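Local coordinates for glycosyl transferase (Staphylococcus aureus, PDB 5TZJ), which is a glycosyltransferase that holds uridine-diphosphate-N-acetylglucosamine in a pocket of its alpha/beta part and also carries a helical TarS-type linker, at residues K25-K30 / I96-L101; D109-D114 / A189-V194; D220-M225 / F256-G261; K242-A247 / D290-S295. One frame throughout, in Å; residues are numbered along the deposited sequence.

How the interactions relate
Interactions 1 and 2 lie in the alpha/beta part of the chain, and interactions 3 and 4 in the helical linker; the first two are in series, both closing before the linker pair opens. Helix 100-111 joins the first pair: residues 96-101 lead into it and 109-114 lead out of it, with centres 20 Å apart. Interaction 3 starts on helix 218-233 and interaction 4 on the next helix, 239-256; their centres are 17 Å apart and their segments alternate along the chain, so the two contacts together tie these helices to the loops 256-261 and 290-295. Interaction 1 is on the opposite side of the chain's centre from both linker contacts. Interaction 2 comes within about 9 Å of interaction 4 (nearest atoms), without touching.

Interaction 1 of 4, residues K25-K30 / I96-L101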
loop_
_atom_site.group_PDB
_atom_site.type_symbol
_atom_site.label_atom_id
_atom_site.label_comp_id
_atom_site.label_asym_id
_atom_site.label_seq_id
_atom_site.Cartn_x
_atom_site.Cartn_y
_atom_site.Cartn_z
ATOM N N LYS A 25 21.338 10.243 13.596
ATOM C CA LYS A 25 21.030 10.248 15.025
ATOM C C LYS A 25 20.526 8.903 15.549
ATOM O O LYS A 25 20.149 8.829 16.721
ATOM C CB LYS A 25 19.976 11.322 15.351
ATOM C CG LYS A 25 20.369 12.763 15.046
ATOM C CD LYS A 25 20.838 13.521 16.268
ATOM C CE LYS A 25 21.547 14.830 15.877
ATOM N NZ LYS A 25 20.801 15.517 14.776
ATOM N N GLN A 26 20.474 7.850 14.721
ATOM C CA GLN A 26 20.112 6.529 15.231
ATOM C C GLN A 26 21.030 6.140 16.385
ATOM O O GLN A 26 22.266 6.216 16.273
ATOM C CB GLN A 26 20.186 5.471 14.134
ATOM C CG GLN A 26 19.070 5.584 13.071
ATOM C CD GLN A 26 17.679 5.461 13.680
ATOM O OE1 GLN A 26 17.292 4.395 14.154
ATOM N NE2 GLN A 26 16.921 6.552 13.657
ATOM N N ASP A 27 20.417 5.741 17.504
ATOM C CA ASP A 27 21.180 5.172 18.616
ATOM C C ASP A 27 21.279 3.665 18.389
ATOM O O ASP A 27 20.739 2.823 19.106
ATOM C CB ASP A 27 20.593 5.577 19.972
ATOM C CG ASP A 27 19.266 4.920 20.301
ATOM O OD1 ASP A 27 18.961 4.850 21.524
ATOM O OD2 ASP A 27 18.534 4.486 19.378
ATOM N N PHE A 28 22.019 3.354 17.335
ATOM C CA PHE A 28 22.244 2.061 16.732
ATOM C C PHE A 28 23.571 2.210 16.012
ATOM O O PHE A 28 23.834 3.295 15.468
ATOM C CB PHE A 28 21.121 1.707 15.744
ATOM C CG PHE A 28 21.164 0.290 15.277
ATOM C CD1 PHE A 28 20.812 -0.737 16.139
ATOM C CD2 PHE A 28 21.582 -0.024 13.985
ATOM C CE1 PHE A 28 20.863 -2.055 15.726
ATOM C CE2 PHE A 28 21.637 -1.341 13.560
ATOM C CZ PHE A 28 21.280 -2.363 14.441
ATOM N N PRO A 29 24.426 1.182 15.983
ATOM C CA PRO A 29 25.750 1.344 15.354
ATOM C C PRO A 29 25.656 1.609 13.854
ATOM O O PRO A 29 24.924 0.924 13.128
ATOM C CB PRO A 29 26.455 0.010 15.653
ATOM C CG PRO A 29 25.658 -0.643 16.747
ATOM C CD PRO A 29 24.242 -0.179 16.512
ATOM N N LYS A 30 26.404 2.627 13.395
ATOM C CA LYS A 30 26.447 3.002 11.983
ATOM C C LYS A 30 27.125 1.936 11.132
ATOM O O LYS A 30 26.855 1.845 9.927
ATOM C CB LYS A 30 27.182 4.339 11.792
ATOM C CG LYS A 30 26.297 5.575 11.899
ATOM C CD LYS A 30 25.585 5.601 13.258
ATOM C CE LYS A 30 24.920 6.926 13.515
ATOM N NZ LYS A 30 25.919 8.027 13.380
ATOM N N ILE A 96 12.536 9.114 10.793
ATOM C CA ILE A 96 12.269 7.988 11.682
ATOM C C ILE A 96 12.797 8.296 13.087
ATOM O O ILE A 96 13.702 9.117 13.278
ATOM C CB ILE A 96 12.866 6.660 11.134
ATOM C CG1 ILE A 96 14.390 6.723 11.053
ATOM C CG2 ILE A 96 12.320 6.344 9.705
ATOM C CD1 ILE A 96 15.049 5.374 10.829
ATOM N N ASN A 97 12.192 7.633 14.075
ATOM C CA ASN A 97 12.587 7.796 15.473
ATOM C C ASN A 97 14.024 7.334 15.686
ATOM O O ASN A 97 14.503 6.412 15.028
ATOM C CB ASN A 97 11.637 6.983 16.369
ATOM C CG ASN A 97 11.877 7.208 17.849
ATOM O OD1 ASN A 97 12.977 6.986 18.375
ATOM N ND2 ASN A 97 10.833 7.656 18.535
ATOM N N LYS A 98 14.714 7.955 16.652
ATOM C CA LYS A 98 16.130 7.641 16.821
ATOM C C LYS A 98 16.352 6.227 17.358
ATOM O O LYS A 98 17.421 5.651 17.131
ATOM C CB LYS A 98 16.796 8.679 17.731
ATOM C CG LYS A 98 16.518 8.445 19.188
ATOM C CD LYS A 98 17.240 9.450 20.075
ATOM C CE LYS A 98 16.293 10.554 20.516
ATOM N NZ LYS A 98 15.149 10.001 21.311
ATOM N N GLU A 99 15.362 5.638 18.025
ATOM C CA GLU A 99 15.462 4.273 18.517
ATOM C C GLU A 99 14.874 3.243 17.553
ATOM O O GLU A 99 14.805 2.055 17.897
ATOM C CB GLU A 99 14.788 4.184 19.885
ATOM C CG GLU A 99 15.364 5.215 20.843
ATOM C CD GLU A 99 14.798 5.121 22.239
ATOM O OE1 GLU A 99 15.126 4.160 22.984
ATOM O OE2 GLU A 99 14.013 6.023 22.586
ATOM N N THR A 100 14.485 3.658 16.348
ATOM C CA THR A 100 13.805 2.743 15.435
ATOM C C THR A 100 14.635 1.498 15.160
ATOM O O THR A 100 14.162 0.374 15.356
ATOM C CB THR A 100 13.468 3.454 14.128
ATOM O OG1 THR A 100 12.527 4.497 14.405
ATOM C CG2 THR A 100 12.873 2.480 13.142
ATOM N N LEU A 101 15.877 1.668 14.709
ATOM C CA LEU A 101 16.659 0.493 14.324
ATOM C C LEU A 101 17.031 -0.353 15.543
ATOM O O LEU A 101 17.085 -1.584 15.460
ATOM C CB LEU A 101 17.915 0.919 13.542
ATOM C CG LEU A 101 17.690 1.614 12.185
ATOM C CD1 LEU A 101 18.977 1.616 11.304
ATOM C CD2 LEU A 101 16.492 1.019 11.430
#
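Hydrogen bonds carry most of this contact, and the amide of Gln-26 makes two of them. Its OE1 accepts from Leu-101 N at 3.1 Å, the N-H nearly straight at 169° and the donor close to the C=O axis. Its NE2 gives to Asn-97 O at 2.8 Å, with the acceptor in the plane of the amide but the donor lying above the carbonyl plane of Asn-97. A bend at chi2 (-59°) turns the amide so that NE2 reaches the start of the turn 97-100 and OE1 the first turn of the helix. Asn-97 O also accepts from Thr-100 N and Thr-100 OG1. A backbone bond from Asp-27 N to Lys-98 O (3.0 Å) completes the set.

Charge comes second. The carboxylates of Asp-27 and Glu-99 stand almost perpendicular, OD1 to OE1 4.2 Å, and Lys-102 forms a salt bridge with each, which probably offsets their repulsion.

The apolar part is a CH-pi contact: Leu-101 CB sits over one face of the Phe-28 ring, 4.1 Å from its centroid, while Pro-29 CD lies over the rim of the opposite face.

Asn-97 OD1 accepts from Glu-99 N in an Asx turn, and Glu-99 is the N-cap of helix 100-111. The whole is a helix start tied to the loop between helix 16-24 and strand 33-39, within the Rossmann-like GT-A fold expected of family 2 glycosyltransferases.

Interaction 2 of 4, residues D109-D114 / A189-V194; sequences DEHHSD and ANRISV
This is a polar junction at the start of two neighbouring parallel strands, 115-122 and 192-195, where Ser-113 and Asp-114 meet residues 189-193. Each segment comes off a helix: His-112, with positive phi, is the first residue past helix 100-111, and Ala-189 follows helix 177-188.

Asp-114 is the centre of the contact. Its OD2 accepts two successive backbone amides: Asn-190 N at 2.6 Å, on the lone pair anti to the other oxygen, and Arg-191 N at 3.1 Å, which meets it from above the carboxylate plane. Both are bent, with N-H...O angles of 134° and 138°. In return Asp-114 N gives to Arg-191 O at 2.8 Å, so side chain and backbone of one residue hold both the N-H and the C=O of Arg-191. The other carboxylate oxygen, OD1, forms a salt bridge with Arg-158, which, with the two amides on OD2, would restrict the group's rotation. Nearer the backbone, Asp-114 CB packs on Ala-189 CB at 3.6 Å.

Further along, Ser-113 OG donates to Ser-193 OG at 2.7 Å; Ser-193 OG is also bonded to Pro-138 O, forming a short chain of bonds from Ser-113 through Ser-193 to a carbonyl. Arg-191 passes alongside the helix end, its CD 3.4 Å from His-111 O, and its NE pairs with Glu-139 in a salt bridge.

Val-115 continues the backbone pairing with Arg-191 and Ser-193, making this the opening of a parallel strand pair, each strand entered from a helix, as is characteristic of alpha/beta folds.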
loop_
_atom_site.group_PDB
_atom_site.type_symbol
_atom_site.label_atom_id
_atom_site.label_comp_id
_atom_site.label_asym_id
_atom_site.label_seq_id
_atom_site.Cartn_x
_atom_site.Cartn_y
_atom_site.Cartn_z
ATOM N N ASP A 109 15.235 -9.943 16.770
ATOM C CA ASP A 109 16.114 -10.969 17.317
ATOM C C ASP A 109 15.340 -11.977 18.152
ATOM O O ASP A 109 15.678 -13.168 18.158
ATOM C CB ASP A 109 17.226 -10.328 18.140
ATOM C CG ASP A 109 18.314 -9.728 17.265
ATOM O OD1 ASP A 109 19.395 -9.383 17.803
ATOM O OD2 ASP A 109 18.079 -9.613 16.027
ATOM N N GLU A 110 14.282 -11.535 18.834
ATOM C CA GLU A 110 13.506 -12.436 19.676
ATOM C C GLU A 110 12.439 -13.188 18.888
ATOM O O GLU A 110 12.200 -14.369 19.154
ATOM C CB GLU A 110 12.863 -11.664 20.841
ATOM C CG GLU A 110 12.431 -10.235 20.503
ATOM C CD GLU A 110 12.021 -9.390 21.721
ATOM O OE1 GLU A 110 11.661 -9.977 22.783
ATOM O OE2 GLU A 110 12.064 -8.131 21.595
ATOM N N HIS A 111 11.831 -12.543 17.887
ATOM C CA HIS A 111 10.650 -13.088 17.229
ATOM C C HIS A 111 10.873 -13.569 15.804
ATOM O O HIS A 111 10.012 -14.288 15.283
ATOM C CB HIS A 111 9.517 -12.050 17.244
ATOM C CG HIS A 111 9.040 -11.733 18.624
ATOM N ND1 HIS A 111 9.086 -10.464 19.161
ATOM C CD2 HIS A 111 8.538 -12.533 19.594
ATOM C CE1 HIS A 111 8.623 -10.494 20.398
ATOM N NE2 HIS A 111 8.277 -11.736 20.681
ATOM N N HIS A 112 11.989 -13.193 15.167
ATOM C CA HIS A 112 12.340 -13.648 13.815
ATOM C C HIS A 112 11.259 -13.279 12.797
ATOM O O HIS A 112 10.929 -14.056 11.898
ATOM C CB HIS A 112 12.632 -15.148 13.785
ATOM C CG HIS A 112 13.660 -15.580 14.787
ATOM N ND1 HIS A 112 13.324 -16.107 16.015
ATOM C CD2 HIS A 112 15.013 -15.531 14.757
ATOM C CE1 HIS A 112 14.427 -16.384 16.692
ATOM N NE2 HIS A 112 15.467 -16.050 15.949
ATOM N N SER A 113 10.709 -12.077 12.939
ATOM C CA SER A 113 9.759 -11.556 11.960
ATOM C C SER A 113 10.334 -11.616 10.546
ATOM O O SER A 113 11.531 -11.429 10.329
ATOM C CB SER A 113 9.392 -10.103 12.304
ATOM O OG SER A 113 9.211 -9.924 13.708
ATOM N N ASP A 114 9.460 -11.860 9.567
ATOM C CA ASP A 114 9.814 -11.669 8.164
ATOM C C ASP A 114 9.400 -10.320 7.640
ATOM O O ASP A 114 10.045 -9.801 6.717
ATOM C CB ASP A 114 9.175 -12.747 7.288
ATOM C CG ASP A 114 9.676 -14.118 7.659
ATOM O OD1 ASP A 114 10.866 -14.205 8.074
ATOM O OD2 ASP A 114 8.880 -15.077 7.572
ATOM N N ALA A 189 5.388 -14.305 3.688
ATOM C CA ALA A 189 6.154 -14.261 4.919
ATOM C C ALA A 189 5.689 -15.377 5.838
ATOM O O ALA A 189 4.516 -15.737 5.856
ATOM C CB ALA A 189 5.991 -12.913 5.618
ATOM N N ASN A 190 6.621 -15.940 6.588
ATOM C CA ASN A 190 6.223 -16.907 7.596
ATOM C C ASN A 190 5.691 -16.224 8.840
ATOM O O ASN A 190 4.841 -16.787 9.533
ATOM C CB ASN A 190 7.392 -17.815 7.955
ATOM C CG ASN A 190 7.788 -18.707 6.808
ATOM O OD1 ASN A 190 6.923 -19.192 6.061
ATOM N ND2 ASN A 190 9.098 -18.920 6.639
ATOM N N ARG A 191 6.148 -15.012 9.127
ATOM C CA ARG A 191 5.695 -14.309 10.317
ATOM C C ARG A 191 5.690 -12.814 10.041
ATOM O O ARG A 191 6.675 -12.263 9.518
ATOM C CB ARG A 191 6.584 -14.606 11.531
ATOM C CG ARG A 191 6.406 -13.577 12.616
ATOM C CD ARG A 191 6.940 -14.046 13.939
ATOM N NE ARG A 191 6.474 -15.392 14.232
ATOM C CZ ARG A 191 6.400 -15.919 15.448
ATOM N NH1 ARG A 191 6.755 -15.200 16.505
ATOM N NH2 ARG A 191 5.982 -17.168 15.583
ATOM N N ILE A 192 4.586 -12.176 10.408
ATOM C CA ILE A 192 4.367 -10.744 10.266
ATOM C C ILE A 192 4.125 -10.211 11.664
ATOM O O ILE A 192 3.319 -10.777 12.413
ATOM C CB ILE A 192 3.144 -10.445 9.362
ATOM C CG1 ILE A 192 3.268 -11.113 7.989
ATOM C CG2 ILE A 192 2.890 -8.923 9.229
ATOM C CD1 ILE A 192 1.995 -10.919 7.099
ATOM N N SER A 193 4.789 -9.132 12.023
ATOM C CA SER A 193 4.709 -8.637 13.389
ATOM C C SER A 193 4.408 -7.153 13.348
ATOM O O SER A 193 4.514 -6.508 12.309
ATOM C CB SER A 193 6.010 -8.876 14.166
ATOM O OG SER A 193 6.507 -10.169 13.912
ATOM N N VAL A 194 4.043 -6.608 14.498
ATOM C CA VAL A 194 3.685 -5.205 14.625
ATOM C C VAL A 194 4.381 -4.677 15.857
ATOM O O VAL A 194 4.184 -5.208 16.965
ATOM C CB VAL A 194 2.167 -4.986 14.734
ATOM C CG1 VAL A 194 1.866 -3.488 14.765
ATOM C CG2 VAL A 194 1.438 -5.652 13.556
#

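Interaction 3 of 4, residues D220-M225 / F256-G261; sequences DFYEVM and FSRTNG
A cation-pi stack between an arginine and a phenylalanine joins helix 218-233 of the TarS-type linker to the loop that follows helix 239-256; the loop carries an ST turn at Ser-257. The guanidinium of Arg-258 lies flat on the ring of Phe-221, planes 12° apart, with CZ 4.2 Å from the ring centroid and 24° off its normal. The chain reaches the ring before the charge does: Arg-258 CD is 3.6 Å from the centroid over the same face, a CH-pi contact, and NE lies above the ring centre. The chain bends at chi3, and the guanidinium lies along the ring. Arg-258 NH1 also makes a weak hydrogen bond to Val-216 O. The side chain of Arg-258 is about 9 Å from the bound uridine-diphosphate-N-acetylglucosamine, so the stack neighbours the ligand without reaching it.

Beside it, Tyr-222 OH faces Thr-259 OG1; the modelled separation is too short to trust as a bond length, though the pairing of hydroxyls is plausible, and His-253 NE2 also bonds to that threonine oxygen. Ser-257 OG is hydrogen-bonded to His-253 O. The turn itself is closed by Thr-259 N donating to Ser-257 OG at 3.0 Å, with an N-H...O angle of 149°.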
loop_
_atom_site.group_PDB
_atom_site.type_symbol
_atom_site.label_atom_id
_atom_site.label_comp_id
_atom_site.label_asym_id
_atom_site.label_seq_id
_atom_site.Cartn_x
_atom_site.Cartn_y
_atom_site.Cartn_z
ATOM N N ASP A 220 -3.948 1.805 -15.807
ATOM C CA ASP A 220 -2.757 1.412 -15.042
ATOM C C ASP A 220 -3.117 1.094 -13.594
ATOM O O ASP A 220 -2.612 0.125 -13.019
ATOM C CB ASP A 220 -1.696 2.517 -15.094
ATOM C CG ASP A 220 -1.117 2.676 -16.456
ATOM O OD1 ASP A 220 -1.185 1.707 -17.231
ATOM O OD2 ASP A 220 -0.599 3.750 -16.764
ATOM N N PHE A 221 -3.983 1.909 -12.978
ATOM C CA PHE A 221 -4.342 1.680 -11.586
ATOM C C PHE A 221 -4.962 0.309 -11.398
ATOM O O PHE A 221 -4.572 -0.444 -10.494
ATOM C CB PHE A 221 -5.320 2.762 -11.099
ATOM C CG PHE A 221 -5.808 2.543 -9.699
ATOM C CD1 PHE A 221 -4.954 2.755 -8.622
ATOM C CD2 PHE A 221 -7.111 2.110 -9.451
ATOM C CE1 PHE A 221 -5.383 2.551 -7.299
ATOM C CE2 PHE A 221 -7.557 1.921 -8.147
ATOM C CZ PHE A 221 -6.681 2.141 -7.057
ATOM N N TYR A 222 -5.961 -0.029 -12.233
ATOM C CA TYR A 222 -6.718 -1.253 -12.008
ATOM C C TYR A 222 -5.993 -2.482 -12.523
ATOM O O TYR A 222 -6.329 -3.590 -12.113
ATOM C CB TYR A 222 -8.111 -1.154 -12.687
ATOM C CG TYR A 222 -9.069 -0.247 -11.914
ATOM C CD1 TYR A 222 -9.531 -0.611 -10.645
ATOM C CD2 TYR A 222 -9.475 0.985 -12.437
ATOM C CE1 TYR A 222 -10.373 0.241 -9.919
ATOM C CE2 TYR A 222 -10.356 1.830 -11.700
ATOM C CZ TYR A 222 -10.804 1.414 -10.455
ATOM O OH TYR A 222 -11.624 2.221 -9.651
ATOM N N GLU A 223 -4.955 -2.314 -13.363
ATOM C CA GLU A 223 -4.080 -3.445 -13.648
ATOM C C GLU A 223 -3.324 -3.871 -12.391
ATOM O O GLU A 223 -3.092 -5.062 -12.170
ATOM C CB GLU A 223 -3.074 -3.077 -14.773
ATOM C CG GLU A 223 -1.923 -4.090 -14.940
ATOM C CD GLU A 223 -2.404 -5.419 -15.502
ATOM O OE1 GLU A 223 -1.616 -6.383 -15.552
ATOM O OE2 GLU A 223 -3.597 -5.524 -15.894
ATOM N N VAL A 224 -2.876 -2.918 -11.572
ATOM C CA VAL A 224 -2.229 -3.342 -10.310
ATOM C C VAL A 224 -3.244 -4.058 -9.409
ATOM O O VAL A 224 -2.901 -5.006 -8.684
ATOM C CB VAL A 224 -1.640 -2.132 -9.570
ATOM C CG1 VAL A 224 -1.081 -2.542 -8.166
ATOM C CG2 VAL A 224 -0.595 -1.340 -10.462
ATOM N N MET A 225 -4.505 -3.625 -9.447
ATOM C CA MET A 225 -5.512 -4.313 -8.610
ATOM C C MET A 225 -5.732 -5.757 -9.089
ATOM O O MET A 225 -5.765 -6.697 -8.274
ATOM C CB MET A 225 -6.829 -3.521 -8.597
ATOM C CG MET A 225 -6.722 -2.085 -8.011
ATOM S SD MET A 225 -5.987 -2.006 -6.372
ATOM C CE MET A 225 -4.357 -1.278 -6.742
ATOM N N PHE A 256 -11.670 2.526 0.564
ATOM C CA PHE A 256 -10.681 3.570 0.748
ATOM C C PHE A 256 -10.019 4.031 -0.530
ATOM O O PHE A 256 -9.445 5.115 -0.539
ATOM C CB PHE A 256 -9.629 3.130 1.775
ATOM C CG PHE A 256 -10.214 2.960 3.139
ATOM C CD1 PHE A 256 -10.851 4.026 3.755
ATOM C CD2 PHE A 256 -10.232 1.728 3.769
ATOM C CE1 PHE A 256 -11.452 3.888 5.019
ATOM C CE2 PHE A 256 -10.815 1.587 5.018
ATOM C CZ PHE A 256 -11.423 2.672 5.640
ATOM N N SER A 257 -10.139 3.313 -1.608
ATOM C CA SER A 257 -9.447 3.732 -2.823
ATOM C C SER A 257 -10.332 4.684 -3.627
ATOM O O SER A 257 -11.498 4.935 -3.281
ATOM C CB SER A 257 -9.079 2.522 -3.673
ATOM O OG SER A 257 -10.253 2.128 -4.383
ATOM N N ARG A 258 -9.771 5.177 -4.740
ATOM C CA ARG A 258 -10.471 6.025 -5.706
ATOM C C ARG A 258 -11.678 5.326 -6.315
ATOM O O ARG A 258 -12.524 5.976 -6.951
ATOM C CB ARG A 258 -9.489 6.422 -6.846
ATOM C CG ARG A 258 -9.156 5.176 -7.713
ATOM C CD ARG A 258 -8.073 5.457 -8.756
ATOM N NE ARG A 258 -6.832 5.863 -8.127
ATOM C CZ ARG A 258 -5.837 6.464 -8.786
ATOM N NH1 ARG A 258 -5.952 6.736 -10.097
ATOM N NH2 ARG A 258 -4.749 6.817 -8.124
ATOM N N THR A 259 -11.760 4.002 -6.206
ATOM C CA THR A 259 -12.980 3.324 -6.640
ATOM C C THR A 259 -14.189 3.836 -5.858
ATOM O O THR A 259 -15.313 3.978 -6.403
ATOM C CB THR A 259 -12.805 1.820 -6.464
ATOM O OG1 THR A 259 -11.804 1.381 -7.378
ATOM C CG2 THR A 259 -14.137 1.062 -6.788
ATOM N N ASN A 260 -13.993 4.097 -4.575
ATOM C CA ASN A 260 -15.150 4.517 -3.745
ATOM C C ASN A 260 -15.848 5.775 -4.274
ATOM O O ASN A 260 -15.295 6.868 -4.205
ATOM C CB ASN A 260 -14.748 4.792 -2.286
ATOM C CG ASN A 260 -16.019 4.991 -1.361
ATOM O OD1 ASN A 260 -16.580 6.047 -1.348
ATOM N ND2 ASN A 260 -16.491 3.951 -0.725
ATOM N N GLY A 261 -17.070 5.657 -4.788
ATOM C CA GLY A 261 -17.751 6.848 -5.256
ATOM C C GLY A 261 -17.337 7.345 -6.637
ATOM O O GLY A 261 -17.740 8.439 -7.009
#

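Interaction 4 of 4, residues K242-A247 / D290-S295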
loop_
_atom_site.group_PDB
_atom_site.type_symbol
_atom_site.label_atom_id
_atom_site.label_comp_id
_atom_site.label_asym_id
_atom_site.label_seq_id
_atom_site.Cartn_x
_atom_site.Cartn_y
_atom_site.Cartn_z
ATOM N N LYS A 242 -7.558 -18.129 0.912
ATOM C CA LYS A 242 -7.285 -17.228 -0.213
ATOM C C LYS A 242 -8.506 -16.393 -0.552
ATOM O O LYS A 242 -8.402 -15.173 -0.765
ATOM C CB LYS A 242 -6.864 -18.019 -1.453
ATOM C CG LYS A 242 -5.535 -18.705 -1.376
ATOM C CD LYS A 242 -5.646 -20.007 -2.190
ATOM C CE LYS A 242 -4.939 -19.868 -3.430
ATOM N NZ LYS A 242 -4.931 -21.087 -4.283
ATOM N N ASP A 243 -9.686 -17.048 -0.629
ATOM C CA ASP A 243 -10.922 -16.313 -0.908
ATOM C C ASP A 243 -11.154 -15.265 0.156
ATOM O O ASP A 243 -11.543 -14.127 -0.146
ATOM C CB ASP A 243 -12.138 -17.257 -0.943
ATOM C CG ASP A 243 -12.301 -18.003 -2.274
ATOM O OD1 ASP A 243 -11.425 -17.865 -3.188
ATOM O OD2 ASP A 243 -13.338 -18.720 -2.419
ATOM N N GLN A 244 -10.904 -15.637 1.412
ATOM C CA GLN A 244 -11.146 -14.723 2.523
ATOM C C GLN A 244 -10.190 -13.547 2.480
ATOM O O GLN A 244 -10.598 -12.414 2.756
ATOM C CB GLN A 244 -11.011 -15.462 3.853
ATOM C CG GLN A 244 -12.337 -15.620 4.570
ATOM C CD GLN A 244 -13.022 -14.260 4.848
ATOM O OE1 GLN A 244 -12.359 -13.218 4.996
ATOM N NE2 GLN A 244 -14.344 -14.269 4.898
ATOM N N ILE A 245 -8.917 -13.785 2.124
ATOM C CA ILE A 245 -7.980 -12.658 1.956
ATOM C C ILE A 245 -8.404 -11.746 0.793
ATOM O O ILE A 245 -8.400 -10.509 0.904
ATOM C CB ILE A 245 -6.548 -13.186 1.792
ATOM C CG1 ILE A 245 -6.088 -13.799 3.121
ATOM C CG2 ILE A 245 -5.548 -12.081 1.259
ATOM C CD1 ILE A 245 -4.968 -14.825 2.889
ATOM N N LEU A 246 -8.742 -12.325 -0.346
ATOM C CA LEU A 246 -9.247 -11.496 -1.451
ATOM C C LEU A 246 -10.459 -10.667 -1.030
ATOM O O LEU A 246 -10.518 -9.463 -1.313
ATOM C CB LEU A 246 -9.598 -12.373 -2.625
ATOM C CG LEU A 246 -9.909 -11.722 -3.967
ATOM C CD1 LEU A 246 -8.881 -10.603 -4.371
ATOM C CD2 LEU A 246 -9.873 -12.835 -5.061
ATOM N N ALA A 247 -11.428 -11.282 -0.310
ATOM C CA ALA A 247 -12.571 -10.511 0.161
ATOM C C ALA A 247 -12.137 -9.347 1.037
ATOM O O ALA A 247 -12.637 -8.232 0.876
ATOM C CB ALA A 247 -13.570 -11.419 0.929
ATOM N N ASP A 290 -17.879 -12.935 -3.728
ATOM C CA ASP A 290 -18.734 -11.788 -3.430
ATOM C C ASP A 290 -19.528 -12.026 -2.158
ATOM O O ASP A 290 -19.803 -11.084 -1.403
ATOM C CB ASP A 290 -19.702 -11.534 -4.588
ATOM C CG ASP A 290 -19.006 -11.105 -5.894
ATOM O OD1 ASP A 290 -17.741 -11.165 -5.942
ATOM O OD2 ASP A 290 -19.737 -10.783 -6.895
ATOM N N ALA A 291 -19.864 -13.287 -1.894
ATOM C CA ALA A 291 -20.616 -13.684 -0.705
ATOM C C ALA A 291 -19.823 -13.425 0.558
ATOM O O ALA A 291 -20.416 -13.345 1.650
ATOM C CB ALA A 291 -20.991 -15.189 -0.777
ATOM N N LEU A 292 -18.510 -13.253 0.441
ATOM C CA LEU A 292 -17.704 -12.997 1.630
ATOM C C LEU A 292 -17.394 -11.530 1.877
ATOM O O LEU A 292 -16.830 -11.235 2.934
ATOM C CB LEU A 292 -16.351 -13.727 1.560
ATOM C CG LEU A 292 -16.328 -15.195 1.146
ATOM C CD1 LEU A 292 -14.849 -15.635 1.022
ATOM C CD2 LEU A 292 -17.091 -16.007 2.141
ATOM N N VAL A 293 -17.634 -10.618 0.914
ATOM C CA VAL A 293 -17.338 -9.190 1.121
ATOM C C VAL A 293 -18.492 -8.541 1.893
ATOM O O VAL A 293 -19.567 -9.140 2.004
ATOM C CB VAL A 293 -17.114 -8.451 -0.211
ATOM C CG1 VAL A 293 -16.013 -9.163 -0.999
ATOM C CG2 VAL A 293 -18.431 -8.403 -1.032
ATOM N N MET A 294 -18.296 -7.299 2.362
ATOM C CA MET A 294 -19.388 -6.526 2.956
ATOM C C MET A 294 -20.606 -6.494 2.028
ATOM O O MET A 294 -20.484 -6.226 0.840
ATOM C CB MET A 294 -18.940 -5.102 3.258
ATOM C CG MET A 294 -18.022 -5.033 4.481
ATOM S SD MET A 294 -17.601 -3.309 4.875
ATOM C CE MET A 294 -16.611 -2.815 3.457
ATOM N N SER A 295 -21.792 -6.813 2.580
ATOM C CA SER A 295 -22.951 -6.923 1.701
ATOM C C SER A 295 -23.188 -5.682 0.828
ATOM O O SER A 295 -23.669 -5.800 -0.294
ATOM C CB SER A 295 -24.191 -7.236 2.577
ATOM O OG SER A 295 -24.236 -6.244 3.565
#
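Ala-247 N donates to Asp-243 O at 2.9 Å, a regular helix bond, and these two residues, one turn apart, turn part of the same helix surface to Leu-292. The leucine reaches both: its CD1 lies 3.7 Å from Asp-243 CB, and its CB 3.7 Å from Ala-247 CB. Gln-244 borders the same side chain, with NE2 3.9 Å from Leu-292 CB; the glutamine chain, bent at chi2 (-58°), crosses it at a slant. With chi2 at 174° the leucine is extended, which carries CD1 toward the Asp-243 end while CB stays over Ala-247.

Loop-on-helix packing of this kind, in the helical TarS-type linker, sets the loop between helices 271-282 and 298-305 against helix 239-256. The backbones come closest at Ala-247 and Val-293, CA to CA 5.0 Å, an approach consistent with the small side chain of Ala-247. Val-293 CG1 touches Ala-247 CB at 3.8 Å, and the same valine also packs on Leu-250 and Leu-301, wedged between two helices.

Polar bonds frame these apolar contacts. The carboxylate of Asp-243 makes a salt bridge with Arg-288, and Met-294 N is bonded to Asn-251 OD1, one helical turn beyond Ala-247.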